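Local coordinates for receptor-like protein kinase ANXUR1 (Arabidopsis thaliana, PDB 6FIG), which probably acts as a cell-surface receptor kinase in plant reproduction, with an extracellular region built from two tandem malectin-like domains, at residues P24-L29 against T54-T59; V102-N107 against K376-P381; I303-A308 against E344-M349. All blocks are in the same frame, centred on the assembly; numbering follows the deposited sequence.

Contact 1 of 3, residues P24-L29 against T54-T59. With CA (calcium ion), chain I.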
loop_
_atom_site.group_PDB
_atom_site.type_symbol
_atom_site.label_atom_id
_atom_site.label_comp_id
_atom_site.label_asym_id
_atom_site.label_seq_id
_atom_site.Cartn_x
_atom_site.Cartn_y
_atom_site.Cartn_z
ATOM N N PRO A 24 -5.928 13.531 10.223
ATOM C CA PRO A 24 -5.725 14.192 11.505
ATOM C C PRO A 24 -5.328 13.243 12.631
ATOM O O PRO A 24 -5.731 12.066 12.637
ATOM C CB PRO A 24 -7.100 14.792 11.805
ATOM C CG PRO A 24 -7.711 15.011 10.465
ATOM C CD PRO A 24 -7.273 13.807 9.680
ATOM N N ASP A 25 -4.551 13.765 13.581
ATOM C CA ASP A 25 -4.086 12.975 14.722
ATOM C C ASP A 25 -5.086 12.887 15.864
ATOM O O ASP A 25 -4.882 12.122 16.804
ATOM C CB ASP A 25 -2.750 13.516 15.238
ATOM C CG ASP A 25 -2.857 14.909 15.846
ATOM O OD1 ASP A 25 -3.746 15.690 15.442
ATOM O OD2 ASP A 25 -2.033 15.244 16.716
ATOM N N THR A 26 -6.172 13.657 15.760
ATOM C CA THR A 26 -7.092 13.933 16.862
ATOM C C THR A 26 -7.595 12.712 17.644
ATOM O O THR A 26 -7.437 12.660 18.866
ATOM C CB THR A 26 -8.264 14.788 16.334
ATOM O OG1 THR A 26 -7.723 16.032 15.859
ATOM C CG2 THR A 26 -9.290 15.071 17.416
ATOM N N LYS A 27 -8.115 11.719 16.927
ATOM C CA LYS A 27 -8.666 10.501 17.523
ATOM C C LYS A 27 -7.674 9.715 18.384
ATOM O O LYS A 27 -8.088 8.941 19.246
ATOM C CB LYS A 27 -9.189 9.558 16.427
ATOM C CG LYS A 27 -10.448 10.031 15.719
ATOM C CD LYS A 27 -10.989 8.971 14.764
ATOM C CE LYS A 27 -9.960 8.500 13.747
ATOM N NZ LYS A 27 -10.614 7.697 12.672
ATOM N N PHE A 28 -6.373 9.883 18.130
ATOM C CA PHE A 28 -5.371 9.102 18.823
ATOM C C PHE A 28 -4.743 9.800 20.011
ATOM O O PHE A 28 -4.000 9.170 20.733
ATOM C CB PHE A 28 -4.306 8.669 17.819
ATOM C CG PHE A 28 -4.878 7.899 16.684
ATOM C CD1 PHE A 28 -5.236 6.571 16.853
ATOM C CD2 PHE A 28 -5.160 8.521 15.474
ATOM C CE1 PHE A 28 -5.815 5.860 15.814
ATOM C CE2 PHE A 28 -5.738 7.814 14.429
ATOM C CZ PHE A 28 -6.084 6.487 14.608
ATOM N N LEU A 29 -5.053 11.084 20.226
ATOM C CA LEU A 29 -4.510 11.799 21.362
ATOM C C LEU A 29 -5.323 11.383 22.590
ATOM O O LEU A 29 -6.553 11.507 22.579
ATOM C CB LEU A 29 -4.574 13.305 21.085
ATOM C CG LEU A 29 -3.814 14.244 22.016
ATOM C CD1 LEU A 29 -2.323 13.951 22.065
ATOM C CD2 LEU A 29 -4.077 15.691 21.584
ATOM N N THR A 54 1.793 22.126 9.678
ATOM C CA THR A 54 0.859 22.078 10.785
ATOM C C THR A 54 1.485 21.283 11.903
ATOM O O THR A 54 2.157 20.295 11.650
ATOM C CB THR A 54 -0.443 21.407 10.347
ATOM O OG1 THR A 54 -0.126 20.203 9.613
ATOM C CG2 THR A 54 -1.237 22.353 9.481
ATOM N N ALA A 55 1.244 21.699 13.140
ATOM C CA ALA A 55 1.796 21.017 14.294
ATOM C C ALA A 55 0.778 20.954 15.394
ATOM O O ALA A 55 -0.208 21.685 15.392
ATOM C CB ALA A 55 3.057 21.725 14.776
ATOM N N ARG A 56 1.022 20.046 16.325
ATOM C CA ARG A 56 0.382 20.086 17.616
ATOM C C ARG A 56 1.459 20.537 18.603
ATOM O O ARG A 56 2.591 20.067 18.532
ATOM C CB ARG A 56 -0.150 18.707 17.981
ATOM C CG ARG A 56 -0.976 18.721 19.247
ATOM C CD ARG A 56 -1.745 17.441 19.455
ATOM N NE ARG A 56 -2.796 17.269 18.455
ATOM C CZ ARG A 56 -3.977 17.880 18.445
ATOM N NH1 ARG A 56 -4.323 18.767 19.380
ATOM N NH2 ARG A 56 -4.827 17.595 17.461
ATOM N N ILE A 57 1.089 21.407 19.534
ATOM C CA ILE A 57 2.017 21.991 20.499
ATOM C C ILE A 57 1.599 21.526 21.903
ATOM O O ILE A 57 0.427 21.636 22.261
ATOM C CB ILE A 57 1.970 23.532 20.462
ATOM C CG1 ILE A 57 2.080 24.078 19.020
ATOM C CG2 ILE A 57 3.085 24.124 21.325
ATOM C CD1 ILE A 57 3.358 23.736 18.298
ATOM N N PHE A 58 2.564 21.001 22.666
ATOM C CA PHE A 58 2.352 20.508 24.025
ATOM C C PHE A 58 3.146 21.357 25.005
ATOM O O PHE A 58 4.365 21.439 24.904
ATOM C CB PHE A 58 2.811 19.043 24.165
ATOM C CG PHE A 58 2.208 18.107 23.163
ATOM C CD1 PHE A 58 0.851 17.863 23.177
ATOM C CD2 PHE A 58 3.010 17.454 22.226
ATOM C CE1 PHE A 58 0.278 16.979 22.275
ATOM C CE2 PHE A 58 2.439 16.571 21.312
ATOM C CZ PHE A 58 1.074 16.346 21.339
ATOM N N THR A 59 2.465 21.970 25.971
ATOM C CA THR A 59 3.161 22.722 27.036
ATOM C C THR A 59 3.220 21.969 28.361
ATOM O O THR A 59 3.708 22.495 29.353
ATOM C CB THR A 59 2.551 24.108 27.227
ATOM O OG1 THR A 59 1.181 23.964 27.602
ATOM C CG2 THR A 59 2.642 24.893 25.936
HETATM CA CA CA I . 1.075 18.392 10.637
#
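The charged part of this contact is a side-on grip of Asp25 by Arg56. Arg56 NE donates to Asp25 OD2 over 2.8 Å, on the syn lone pair of that oxygen, and Arg56 NH2 reaches Asp25 OD1 at 3.0 Å, meeting it from above the carboxylate plane. Both oxygens lie almost in the guanidinium plane, and both bonds are nearly straight, although the two flat groups are turned 28° against each other. Asp25 comes in from the crowded position of its first torsion, CG between the backbone N and the carbonyl carbon; Arg56 leaves its strand with CG anti to the backbone N and bends at chi3 (-68°) to bring its edge round. OD2 has a second partner in Tyr64 OH, and Arg56 NH1 bonds Ser34 OG, which should help fix the rotation of this buried ion pair.

The pair joins the loop between strands 21-24 and 29-31, just ahead of its 3-10 turn at 26-28, to strand 54-58 of the malectin-like beta-sandwich. Two residues back on that strand, Thr54 binds calcium through both O and OG1, each at 2.4 Å, with Ser7, Cys8, Pro51 and Asn154 completing the site.

Apolar contact comes from Leu29. Its CD2 sits over one guanidinium face, offset toward the rim, 3.6 Å from Arg56 CD, while CD1 meets Phe58 CE1 tip to tip at 4.0 Å.

Contact 2 of 3, residues V102-N107 against K376-P381. With NAG (2-acetamido-2-deoxy-beta-D-glucopyranose), chain C.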
loop_
_atom_site.group_PDB
_atom_site.type_symbol
_atom_site.label_atom_id
_atom_site.label_comp_id
_atom_site.label_asym_id
_atom_site.label_seq_id
_atom_site.Cartn_x
_atom_site.Cartn_y
_atom_site.Cartn_z
ATOM N N VAL A 102 10.555 2.637 25.617
ATOM C CA VAL A 102 11.779 2.973 24.854
ATOM C C VAL A 102 11.889 4.504 24.769
ATOM O O VAL A 102 10.969 5.157 24.269
ATOM C CB VAL A 102 11.753 2.358 23.422
ATOM C CG1 VAL A 102 13.066 2.620 22.694
ATOM C CG2 VAL A 102 11.502 0.844 23.472
ATOM N N THR A 103 12.988 5.071 25.242
ATOM C CA THR A 103 13.246 6.493 25.065
ATOM C C THR A 103 13.858 6.732 23.697
ATOM O O THR A 103 14.928 6.181 23.379
ATOM C CB THR A 103 14.163 7.071 26.152
ATOM O OG1 THR A 103 13.534 6.937 27.440
ATOM C CG2 THR A 103 14.441 8.551 25.890
ATOM N N LEU A 104 13.183 7.532 22.884
ATOM C CA LEU A 104 13.608 7.846 21.523
ATOM C C LEU A 104 14.401 9.125 21.479
ATOM O O LEU A 104 15.461 9.199 20.829
ATOM C CB LEU A 104 12.385 7.985 20.597
ATOM C CG LEU A 104 11.415 6.808 20.652
ATOM C CD1 LEU A 104 10.216 7.077 19.772
ATOM C CD2 LEU A 104 12.069 5.488 20.288
ATOM N N LEU A 105 13.862 10.154 22.124
ATOM C CA LEU A 105 14.444 11.477 22.115
ATOM C C LEU A 105 14.451 12.006 23.532
ATOM O O LEU A 105 13.532 11.727 24.298
ATOM C CB LEU A 105 13.621 12.391 21.225
ATOM C CG LEU A 105 13.571 12.032 19.755
ATOM C CD1 LEU A 105 12.470 12.838 19.061
ATOM C CD2 LEU A 105 14.914 12.262 19.110
ATOM N N SER A 106 15.476 12.775 23.896
ATOM C CA SER A 106 15.637 13.285 25.258
ATOM C C SER A 106 16.388 14.599 25.168
ATOM O O SER A 106 17.424 14.661 24.488
ATOM C CB SER A 106 16.398 12.298 26.149
ATOM O OG SER A 106 16.569 12.794 27.476
ATOM N N ASN A 107 15.858 15.647 25.788
ATOM C CA ASN A 107 16.415 16.999 25.648
ATOM C C ASN A 107 16.588 17.425 24.182
ATOM O O ASN A 107 17.539 18.128 23.818
ATOM C CB ASN A 107 17.761 17.075 26.370
ATOM C CG ASN A 107 18.246 18.499 26.538
ATOM O OD1 ASN A 107 17.514 19.369 27.008
ATOM N ND2 ASN A 107 19.482 18.742 26.141
ATOM N N LYS A 376 17.366 0.551 26.987
ATOM C CA LYS A 376 16.074 0.993 26.411
ATOM C C LYS A 376 16.083 2.440 25.953
ATOM O O LYS A 376 15.051 3.135 25.995
ATOM C CB LYS A 376 14.946 0.793 27.436
ATOM C CG LYS A 376 14.723 -0.647 27.851
ATOM C CD LYS A 376 14.230 -1.463 26.669
ATOM C CE LYS A 376 13.521 -2.733 27.126
ATOM N NZ LYS A 376 13.513 -3.685 25.976
ATOM N N ASN A 377 17.239 2.899 25.494
ATOM C CA ASN A 377 17.405 4.268 25.061
ATOM C C ASN A 377 18.038 4.317 23.688
ATOM O O ASN A 377 18.972 3.561 23.392
ATOM C CB ASN A 377 18.297 5.052 26.031
ATOM C CG ASN A 377 18.611 6.440 25.516
ATOM O OD1 ASN A 377 17.715 7.269 25.333
ATOM N ND2 ASN A 377 19.876 6.683 25.201
ATOM N N LEU A 378 17.523 5.216 22.857
ATOM C CA LEU A 378 18.093 5.568 21.560
ATOM C C LEU A 378 18.420 7.060 21.449
ATOM O O LEU A 378 18.912 7.518 20.425
ATOM C CB LEU A 378 17.101 5.168 20.461
ATOM C CG LEU A 378 16.964 3.656 20.215
ATOM C CD1 LEU A 378 15.703 3.303 19.439
ATOM C CD2 LEU A 378 18.189 3.149 19.449
ATOM N N ALA A 379 18.138 7.848 22.476
ATOM C CA ALA A 379 18.352 9.287 22.398
ATOM C C ALA A 379 19.827 9.621 22.473
ATOM O O ALA A 379 20.549 9.095 23.322
ATOM C CB ALA A 379 17.615 10.006 23.529
ATOM N N GLY A 380 20.233 10.557 21.619
ATOM C CA GLY A 380 21.573 11.116 21.612
ATOM C C GLY A 380 21.538 12.598 21.899
ATOM O O GLY A 380 20.465 13.190 22.080
ATOM N N PRO A 381 22.714 13.226 22.000
ATOM C CA PRO A 381 22.711 14.661 22.246
ATOM C C PRO A 381 22.359 15.451 20.988
ATOM O O PRO A 381 22.346 14.889 19.867
ATOM C CB PRO A 381 24.145 14.939 22.676
ATOM C CG PRO A 381 24.955 13.886 22.015
ATOM C CD PRO A 381 24.078 12.677 21.887
HETATM C C1 NAG C . 20.117 20.041 26.224
HETATM C C2 NAG C . 21.229 20.010 27.262
HETATM C C3 NAG C . 22.056 21.293 27.223
HETATM C C4 NAG C . 22.493 21.626 25.800
HETATM C C5 NAG C . 21.281 21.665 24.878
HETATM C C6 NAG C . 21.635 21.943 23.418
HETATM C C7 NAG C . 20.588 18.690 29.238
HETATM C C8 NAG C . 19.889 18.747 30.563
HETATM N N2 NAG C . 20.622 19.845 28.572
HETATM O O3 NAG C . 23.197 21.167 28.075
HETATM O O4 NAG C . 23.130 22.918 25.832
HETATM O O5 NAG C . 20.617 20.402 24.938
HETATM O O6 NAG C . 22.441 20.883 22.896
HETATM O O7 NAG C . 21.091 17.664 28.834
HETATM O O HOH W 1 13.351 4.293 28.403
HETATM O O HOH W 2 17.445 13.110 21.606
HETATM O O HOH W 3 19.391 15.713 22.814
#
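Ala379 CB presses against the backbone of Ser106, 3.5 Å from Ser106 N, and lies 3.7 Å from Ser106 CB. The segment 376-381 runs here in roughly the same direction as 102-107, part of strand 102-108 at one edge of a five-stranded antiparallel sheet in the malectin-like fold, and adds a single bridge to its edge at Thr103 and Asn377. Thr103 N donates to Lys376 O, and Leu378 N returns a bond of 2.8 Å to Thr103 O, coming in nearly along the C=O axis. Beyond this bridge the strand carries a classic beta bulge, Leu104 and Leu105 both facing Val97.

Asn377 shapes the incoming chain. With CG anti to the backbone N (chi1 174°), its OD1 accepts from Ala379 N to make an Asx turn, the donor standing above the carbonyl plane, while ND2 reaches a lone pair of Ala379 O at 3.1 Å. The amide is thus held at both ends, and OD1 also rests against Thr103 CG2 at 3.6 Å, the two side chains crossing obliquely. On the buried side, Leu378 CD1 touches Val102 CG1 and Leu104 CD2, and Tyr126 packs against both leucines.

Past Ala379 water takes over the pairing: one molecule accepts from Ser106 N and is placed to donate to Gly380 O, and another lies 2.8 Å from both Ser106 O and Gly380 O, placed to donate to each. The next residue, Asn107, bears an N-linked glycan, and its ND2 is bonded covalently to C1 of the first N-acetylglucosamine at 1.4 Å.

Contact 3 of 3, residues I303-A308 against E344-M349. With NAG (2-acetamido-2-deoxy-beta-D-glucopyranose), chain D; NAG (2-acetamido-2-deoxy-beta-D-glucopyranose), chain B.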
loop_
_atom_site.group_PDB
_atom_site.type_symbol
_atom_site.label_atom_id
_atom_site.label_comp_id
_atom_site.label_asym_id
_atom_site.label_seq_id
_atom_site.Cartn_x
_atom_site.Cartn_y
_atom_site.Cartn_z
ATOM N N ILE A 303 35.567 -0.982 8.507
ATOM C CA ILE A 303 34.593 -0.141 9.205
ATOM C C ILE A 303 35.334 0.443 10.407
ATOM O O ILE A 303 35.854 -0.306 11.231
ATOM C CB ILE A 303 33.335 -0.938 9.645
ATOM C CG1 ILE A 303 32.543 -1.390 8.414
ATOM C CG2 ILE A 303 32.442 -0.078 10.544
ATOM C CD1 ILE A 303 31.406 -2.367 8.659
ATOM N N ASN A 304 35.417 1.770 10.486
ATOM C CA ASN A 304 36.163 2.466 11.546
ATOM C C ASN A 304 37.570 1.928 11.678
ATOM O O ASN A 304 38.034 1.612 12.778
ATOM C CB ASN A 304 35.404 2.429 12.892
ATOM C CG ASN A 304 34.293 3.437 12.936
ATOM O OD1 ASN A 304 33.831 3.862 11.898
ATOM N ND2 ASN A 304 33.823 3.789 14.133
ATOM N N ASN A 305 38.219 1.797 10.517
ATOM C CA ASN A 305 39.602 1.317 10.386
ATOM C C ASN A 305 39.830 -0.131 10.817
ATOM O O ASN A 305 40.982 -0.575 10.864
ATOM C CB ASN A 305 40.583 2.261 11.106
ATOM C CG ASN A 305 40.470 3.692 10.622
ATOM O OD1 ASN A 305 40.195 3.944 9.439
ATOM N ND2 ASN A 305 40.681 4.645 11.534
ATOM N N ARG A 306 38.758 -0.878 11.076
ATOM C CA ARG A 306 38.851 -2.263 11.485
ATOM C C ARG A 306 38.310 -3.156 10.370
ATOM O O ARG A 306 37.560 -2.709 9.502
ATOM C CB ARG A 306 38.073 -2.468 12.760
ATOM C CG ARG A 306 38.663 -1.671 13.916
ATOM C CD ARG A 306 37.664 -1.570 15.031
ATOM N NE ARG A 306 37.535 -2.841 15.729
ATOM C CZ ARG A 306 36.774 -3.047 16.799
ATOM N NH1 ARG A 306 36.029 -2.064 17.308
ATOM N NH2 ARG A 306 36.763 -4.256 17.364
ATOM N N THR A 307 38.697 -4.423 10.412
ATOM C CA THR A 307 38.424 -5.364 9.322
ATOM C C THR A 307 37.006 -5.904 9.398
ATOM O O THR A 307 36.610 -6.498 10.407
ATOM C CB THR A 307 39.466 -6.524 9.333
ATOM O OG1 THR A 307 40.753 -6.007 8.995
ATOM C CG2 THR A 307 39.103 -7.617 8.328
ATOM N N ALA A 308 36.225 -5.668 8.341
ATOM C CA ALA A 308 34.928 -6.290 8.165
ATOM C C ALA A 308 35.012 -7.519 7.244
ATOM O O ALA A 308 34.433 -8.567 7.543
ATOM C CB ALA A 308 33.934 -5.277 7.632
ATOM N N GLU A 344 31.988 9.493 14.492
ATOM C CA GLU A 344 31.909 9.112 13.073
ATOM C C GLU A 344 31.974 7.606 12.872
ATOM O O GLU A 344 32.603 6.884 13.649
ATOM C CB GLU A 344 33.030 9.771 12.260
ATOM C CG GLU A 344 32.840 11.272 12.043
ATOM C CD GLU A 344 34.124 12.022 11.682
ATOM O OE1 GLU A 344 35.216 11.410 11.638
ATOM O OE2 GLU A 344 34.053 13.253 11.453
ATOM N N ILE A 345 31.299 7.153 11.826
ATOM C CA ILE A 345 31.491 5.830 11.262
ATOM C C ILE A 345 32.074 6.054 9.868
ATOM O O ILE A 345 31.568 6.881 9.102
ATOM C CB ILE A 345 30.186 5.033 11.189
ATOM C CG1 ILE A 345 29.812 4.543 12.599
ATOM C CG2 ILE A 345 30.298 3.838 10.222
ATOM C CD1 ILE A 345 28.408 4.014 12.690
ATOM N N THR A 346 33.164 5.342 9.571
ATOM C CA THR A 346 33.729 5.340 8.226
ATOM C C THR A 346 33.573 3.957 7.633
ATOM O O THR A 346 33.750 2.944 8.320
ATOM C CB THR A 346 35.217 5.728 8.195
ATOM O OG1 THR A 346 35.985 4.834 9.014
ATOM C CG2 THR A 346 35.402 7.161 8.660
ATOM N N LEU A 347 33.207 3.904 6.359
ATOM C CA LEU A 347 33.136 2.633 5.641
ATOM C C LEU A 347 34.128 2.754 4.499
ATOM O O LEU A 347 34.092 3.754 3.785
ATOM C CB LEU A 347 31.742 2.396 5.113
ATOM C CG LEU A 347 31.574 1.195 4.197
ATOM C CD1 LEU A 347 31.826 -0.102 4.935
ATOM C CD2 LEU A 347 30.181 1.188 3.595
ATOM N N GLN A 348 35.023 1.773 4.343
ATOM C CA GLN A 348 36.039 1.855 3.276
ATOM C C GLN A 348 36.115 0.550 2.538
ATOM O O GLN A 348 35.964 -0.492 3.143
ATOM C CB GLN A 348 37.403 2.195 3.841
ATOM C CG GLN A 348 37.448 3.564 4.486
ATOM C CD GLN A 348 38.760 3.822 5.147
ATOM O OE1 GLN A 348 39.106 3.163 6.134
ATOM N NE2 GLN A 348 39.536 4.758 4.594
ATOM N N MET A 349 36.298 0.618 1.225
ATOM C CA MET A 349 36.593 -0.583 0.450
ATOM C C MET A 349 37.692 -0.343 -0.576
ATOM O O MET A 349 37.872 0.760 -1.079
ATOM C CB MET A 349 35.338 -1.205 -0.174
ATOM C CG MET A 349 34.480 -0.315 -1.035
ATOM S SD MET A 349 32.982 -1.195 -1.571
ATOM C CE MET A 349 32.222 -1.694 -0.075
HETATM C C1 NAG D . 42.226 1.626 3.160
HETATM C C2 NAG D . 43.736 1.722 3.088
HETATM C C3 NAG D . 44.393 0.915 4.204
HETATM C C4 NAG D . 43.750 1.179 5.555
HETATM C C5 NAG D . 42.248 0.957 5.448
HETATM C C6 NAG D . 41.465 1.105 6.748
HETATM C C7 NAG D . 44.601 1.957 0.794
HETATM C C8 NAG D . 44.908 1.206 -0.478
HETATM N N2 NAG D . 44.108 1.200 1.778
HETATM O O3 NAG D . 45.777 1.257 4.265
HETATM O O4 NAG D . 44.272 0.258 6.517
HETATM O O5 NAG D . 41.780 1.898 4.490
HETATM O O6 NAG D . 41.429 2.470 7.175
HETATM O O7 NAG D . 44.799 3.164 0.901
HETATM C C1 NAG B . 44.702 0.967 7.681
HETATM C C2 NAG B . 44.943 0.008 8.832
HETATM C C3 NAG B . 45.271 0.845 10.064
HETATM C C4 NAG B . 46.458 1.781 9.803
HETATM C C5 NAG B . 46.314 2.549 8.478
HETATM C C6 NAG B . 47.625 3.212 8.062
HETATM C C7 NAG B . 43.674 -2.098 8.631
HETATM C C8 NAG B . 42.413 -2.815 9.023
HETATM N N2 NAG B . 43.794 -0.849 9.096
HETATM O O3 NAG B . 45.563 -0.032 11.156
HETATM O O4 NAG B . 46.573 2.705 10.901
HETATM O O5 NAG B . 45.902 1.683 7.408
HETATM O O6 NAG B . 48.395 2.319 7.244
HETATM O O7 NAG B . 44.514 -2.640 7.928
HETATM O O HOH W 4 37.059 2.332 7.793
#
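The amide of Asn304 reaches strand 344-351 with both of its polar ends. OD1 accepts from Thr346 N at 2.8 Å, the donor lying nearly along the C=O axis, and ND2 makes a weak bond to Glu344 O. OD1 also sits 3.1 Å from Ile345 CA. The amides of Asn305 and Gln348 cross obliquely, their planes 57° apart, with Asn305 OD1 and Gln348 OE1 both turned to O6 of an N-acetylglucosamine; Gln348 OE1 is 2.6 Å from that O6, whose single proton could go to either oxygen.

Asn304 and Asn305 form the corners of a type I' beta turn from Ile303 to Arg306, the tight connection of a two-residue beta hairpin. Asn304 N donates to a lone pair of Thr346 O (3.0 Å), so residue 304 holds the neighbouring strand through backbone and side chain alike. A water accepts from Asn305 N, donates to Gln348 OE1 and hydrogen-bonds Thr346 OG1, tying turn, strand and glycan-facing amide together. The next sugar of the same glycan gives a weak bond from its N2 to Asn305 O.

Ile303 and Leu347 are a non-hydrogen-bonded antiparallel pair, side by side and pointing the same way, with Ile303 CG1 3.8 Å from Leu347 CD1. In the four-stranded antiparallel sheet, 344-351 lies between 268-273 and 299-303, with 306-307 at the outer edge. Tyr332 and Ile334 of strand 327-336 pack on Ile303, and Trp270 and Ile301 touch Leu347.

How the contacts relate
The three contacts are separate points along the elongated ectodomain. Contacts 1 and 3 lie on opposite sides of its centre, their own centres about 42 Å apart, whereas contact 2 is about 21 Å from contact 1 and 25 Å from contact 3, centre to centre. None touches another; the nearest atoms of contact 2 stay about 11 Å from either. In sequence, contact 1 closes first, and contact 3 is nested inside the long loop that contact 2 closes. Each has its own bound group: a calcium ion at contact 1, and glycans at contacts 2 and 3, covalently attached within contact 2 but met by polar side chains and a backbone oxygen in contact 3.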